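Local structure of uncharacterized protein (Yersinia pestis, 4RGI) at residues A[61-64]-A[65-69]; A[42-45]-A[46-50]. The protein is of unknown function: a small KTSC domain protein, an alpha-beta sandwich of two helices and one antiparallel sheet. One frame throughout, in Å; residues are numbered along the deposited sequence.

How the contacts relate
Along the chain contact 2 comes first, on helix 43-51, and contact 1 follows, where helix 55-63 ends and the chain loops into strand 69-72. Their centres lie about 13 Å apart, and they touch where F67 CE1 of contact 1 packs against P42 CD of contact 2 at 3.8 Å. The two helices are successive in the chain and meet where the rings of F49 and F58 come together. Both also send side chains to the antiparallel sheet, F49 to strands 14-20 and 25-30, I63 to strand 34-39. Together the contacts mark the start of the first helix and the end of the second in this compact single domain.

Contact 1. Residues A[61-64]-A[65-69]; sequences GVIK and GKFLC
I63 and K66 close a type II beta turn at the end of helix 55-63, with K64 and G65 as its two central residues. The closing bond runs from K66 N to I63 O, 2.9 Å long and fairly straight at 161°, with the donor sitting above the carbonyl plane. G65 takes the positive phi (72°) that the third position of this turn requires, a value glycine reaches easily.

The K66 side chain supplies donors for two more carbonyls, those of G61 and K64. With CG anti to its own carbonyl carbon (chi1 -63°), K66 runs back over the helix end, its CB 3.6 Å from V62 O. Further bends along the chain bring the ammonium to G61, where NZ makes a weak hydrogen bond of 3.5 Å to G61 O. A water grips the same nitrogen more tightly: it accepts from K66 NZ at 2.6 Å and donates to K64 O at 2.7 Å, so one lysine serves two carbonyls, one directly and one through the water. The other lysine turns its charge back along helix 55-63 to D60, four residues earlier, K64 NZ forming a salt bridge with D60 OD1.

F67 brings the edge of its ring to the helix end, with the V62 and I63 carbonyl oxygens both near the ring plane; the ring also touches V41 and P42. Beyond it, L68 pairs with L39 through backbone hydrogen bonds and leads the chain into the sheet. The apolar part of the contact comes down to a single meeting: I63, whose side chain also reaches F58 and Y38, sets its CD1 4.0 Å from F67 CE2, the same ring carbon that lies 3.5 Å from V62 O.

Contact 2. Residues A[42-45]-A[46-50]; sequences PERA and HQNFM
The opening turns of alpha helix 43-51, with P42 at the N-cap position, hold this contact together. Q47 N donates to E43 O, N48 N to R44 O and F49 N to A45 O, all at 2.9 to 3.0 Å. The bond from H46 N back to P42 O is weak at 3.4 Å.

On the outer side R44 lies across Q47 and N48. Its CG is anti to the backbone N and the chain then bends at chi2 (56°), which carries the guanidinium outward and forward, beside the side chains of the next turn. N48 OD1 sits over the centre of one face, 3.3 Å from R44 CZ, with the amide and guanidinium planes 68° apart. Q47 OE1 comes instead to the edge, in plane, 3.5 Å from R44 NH1, its amide turned 80° from the guanidinium. Both oxygens should favour the positive charge electrostatically.

H46 and F49 leave the helix in other directions: the H46 ring stacks on Y19 and its side chain touches L26, while F49 reaches I14, I17, L26 and I28 of strands 14-20 and 25-30 and meets F58 of helix 55-63.

Contact 1. Residues A[61-64]-A[65-69]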
# COMPACT_ATOMS: atom_id res chain seq x y z
N GLY A 61 -1.98 10.13 4.72
CA GLY A 61 -2.04 11.39 4.00
C GLY A 61 -2.26 11.29 2.51
O GLY A 61 -2.78 12.23 1.88
N VAL A 62 -1.87 10.16 1.92
CA VAL A 62 -1.83 10.06 0.47
C VAL A 62 -2.71 8.96 -0.10
O VAL A 62 -3.24 9.10 -1.21
CB VAL A 62 -0.38 9.84 -0.00
CG1 VAL A 62 -0.29 9.79 -1.51
CG2 VAL A 62 0.51 10.94 0.55
N ILE A 63 -2.87 7.87 0.64
CA ILE A 63 -3.55 6.70 0.09
C ILE A 63 -4.97 6.55 0.65
O ILE A 63 -5.93 6.37 -0.10
CB ILE A 63 -2.77 5.39 0.38
CG1 ILE A 63 -1.33 5.49 -0.12
CG2 ILE A 63 -3.49 4.19 -0.24
CD1 ILE A 63 -1.23 5.72 -1.61
N LYS A 64 -5.09 6.62 1.97
CA LYS A 64 -6.33 6.28 2.65
C LYS A 64 -7.47 7.14 2.13
O LYS A 64 -7.38 8.35 2.14
CB LYS A 64 -6.19 6.46 4.17
CG LYS A 64 -7.44 6.07 4.96
CD LYS A 64 -7.46 6.74 6.33
CE LYS A 64 -6.55 6.02 7.27
NZ LYS A 64 -6.59 6.62 8.64
N GLY A 65 -8.51 6.49 1.61
CA GLY A 65 -9.69 7.18 1.16
C GLY A 65 -9.52 7.96 -0.13
O GLY A 65 -10.44 8.65 -0.55
N LYS A 66 -8.35 7.86 -0.74
CA LYS A 66 -8.09 8.58 -1.97
C LYS A 66 -8.08 7.67 -3.19
O LYS A 66 -8.06 8.13 -4.33
CB LYS A 66 -6.76 9.34 -1.87
CG LYS A 66 -6.81 10.39 -0.76
CD LYS A 66 -6.02 11.62 -1.08
CE LYS A 66 -6.43 12.75 -0.15
NZ LYS A 66 -6.22 12.37 1.27
N PHE A 67 -8.09 6.36 -2.95
CA PHE A 67 -8.20 5.37 -4.01
C PHE A 67 -9.20 4.31 -3.59
O PHE A 67 -9.30 3.98 -2.41
CB PHE A 67 -6.85 4.72 -4.33
CG PHE A 67 -5.79 5.69 -4.71
CD1 PHE A 67 -5.62 6.05 -6.04
CD2 PHE A 67 -4.97 6.26 -3.74
CE1 PHE A 67 -4.64 6.97 -6.39
CE2 PHE A 67 -4.00 7.16 -4.08
CZ PHE A 67 -3.84 7.52 -5.41
N LEU A 68 -9.95 3.79 -4.55
CA LEU A 68 -10.89 2.70 -4.27
C LEU A 68 -10.14 1.51 -3.70
O LEU A 68 -9.09 1.12 -4.23
CB LEU A 68 -11.64 2.30 -5.53
CG LEU A 68 -12.93 1.50 -5.46
CD1 LEU A 68 -13.64 1.67 -6.78
CD2 LEU A 68 -12.68 0.02 -5.22
N CYS A 69 -10.68 0.91 -2.65
CA CYS A 69 -10.02 -0.25 -2.08
C CYS A 69 -10.96 -1.40 -1.81
O CYS A 69 -12.18 -1.24 -1.68
CB CYS A 69 -9.27 0.12 -0.81
SG CYS A 69 -10.26 0.31 0.65
O HOH W 1 -5.39 10.19 2.44

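Contact 2. Residues A[42-45]-A[46-50]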
# COMPACT_ATOMS: atom_id res chain seq x y z
N PRO A 42 -0.91 5.40 -9.07
CA PRO A 42 0.21 5.66 -9.97
C PRO A 42 1.54 5.17 -9.40
O PRO A 42 1.72 5.13 -8.19
CB PRO A 42 0.21 7.18 -10.12
CG PRO A 42 -0.42 7.67 -8.89
CD PRO A 42 -1.45 6.65 -8.52
N GLU A 43 2.46 4.80 -10.28
CA GLU A 43 3.72 4.24 -9.83
C GLU A 43 4.50 5.22 -8.95
O GLU A 43 5.14 4.80 -7.99
CB GLU A 43 4.56 3.81 -11.04
CG GLU A 43 5.88 3.15 -10.66
CD GLU A 43 6.64 2.62 -11.86
OE1 GLU A 43 6.07 2.62 -12.97
OE2 GLU A 43 7.80 2.19 -11.69
N ARG A 44 4.42 6.51 -9.25
CA ARG A 44 5.12 7.50 -8.43
C ARG A 44 4.66 7.46 -6.98
O ARG A 44 5.46 7.64 -6.08
CB ARG A 44 4.93 8.90 -9.01
CG ARG A 44 5.64 10.01 -8.22
CD ARG A 44 7.14 9.75 -8.08
NE ARG A 44 7.82 10.88 -7.46
CZ ARG A 44 9.11 10.87 -7.10
NH1 ARG A 44 9.85 9.80 -7.31
NH2 ARG A 44 9.64 11.93 -6.54
N ALA A 45 3.37 7.19 -6.76
CA ALA A 45 2.82 7.10 -5.41
C ALA A 45 3.45 5.95 -4.68
O ALA A 45 3.76 6.05 -3.50
CB ALA A 45 1.30 6.91 -5.46
N HIS A 46 3.61 4.84 -5.38
CA HIS A 46 4.18 3.67 -4.74
C HIS A 46 5.63 3.94 -4.37
O HIS A 46 6.06 3.59 -3.30
CB HIS A 46 4.08 2.46 -5.64
CG HIS A 46 4.87 1.29 -5.14
ND1 HIS A 46 5.95 0.78 -5.83
CD2 HIS A 46 4.75 0.56 -4.01
CE1 HIS A 46 6.45 -0.24 -5.14
NE2 HIS A 46 5.76 -0.38 -4.03
N GLN A 47 6.38 4.57 -5.27
CA GLN A 47 7.78 4.88 -4.99
C GLN A 47 7.89 5.79 -3.76
O GLN A 47 8.69 5.53 -2.88
CB GLN A 47 8.44 5.54 -6.20
CG GLN A 47 8.67 4.61 -7.37
CD GLN A 47 9.22 5.36 -8.55
OE1 GLN A 47 9.14 6.59 -8.59
NE2 GLN A 47 9.80 4.65 -9.50
N ASN A 48 7.08 6.84 -3.70
CA ASN A 48 7.09 7.73 -2.54
C ASN A 48 6.67 7.04 -1.24
O ASN A 48 7.16 7.38 -0.16
CB ASN A 48 6.17 8.93 -2.77
CG ASN A 48 6.72 9.89 -3.80
OD1 ASN A 48 7.90 9.84 -4.16
ND2 ASN A 48 5.85 10.77 -4.29
N PHE A 49 5.75 6.10 -1.34
CA PHE A 49 5.32 5.27 -0.21
C PHE A 49 6.51 4.52 0.35
O PHE A 49 6.74 4.50 1.55
CB PHE A 49 4.24 4.28 -0.67
CG PHE A 49 3.36 3.71 0.44
CD1 PHE A 49 3.53 4.05 1.77
CD2 PHE A 49 2.34 2.84 0.11
CE1 PHE A 49 2.68 3.52 2.76
CE2 PHE A 49 1.49 2.29 1.08
CZ PHE A 49 1.67 2.63 2.42
N MSE A 50 7.27 3.90 -0.54
CA MSE A 50 8.39 3.06 -0.11
C MSE A 50 9.52 3.90 0.49
O MSE A 50 10.26 3.42 1.35
CB MSE A 50 8.92 2.22 -1.27
CG MSE A 50 7.91 1.20 -1.80
SE MSE A 50 6.99 0.12 -0.43
CE MSE A 50 8.44 -1.03 0.15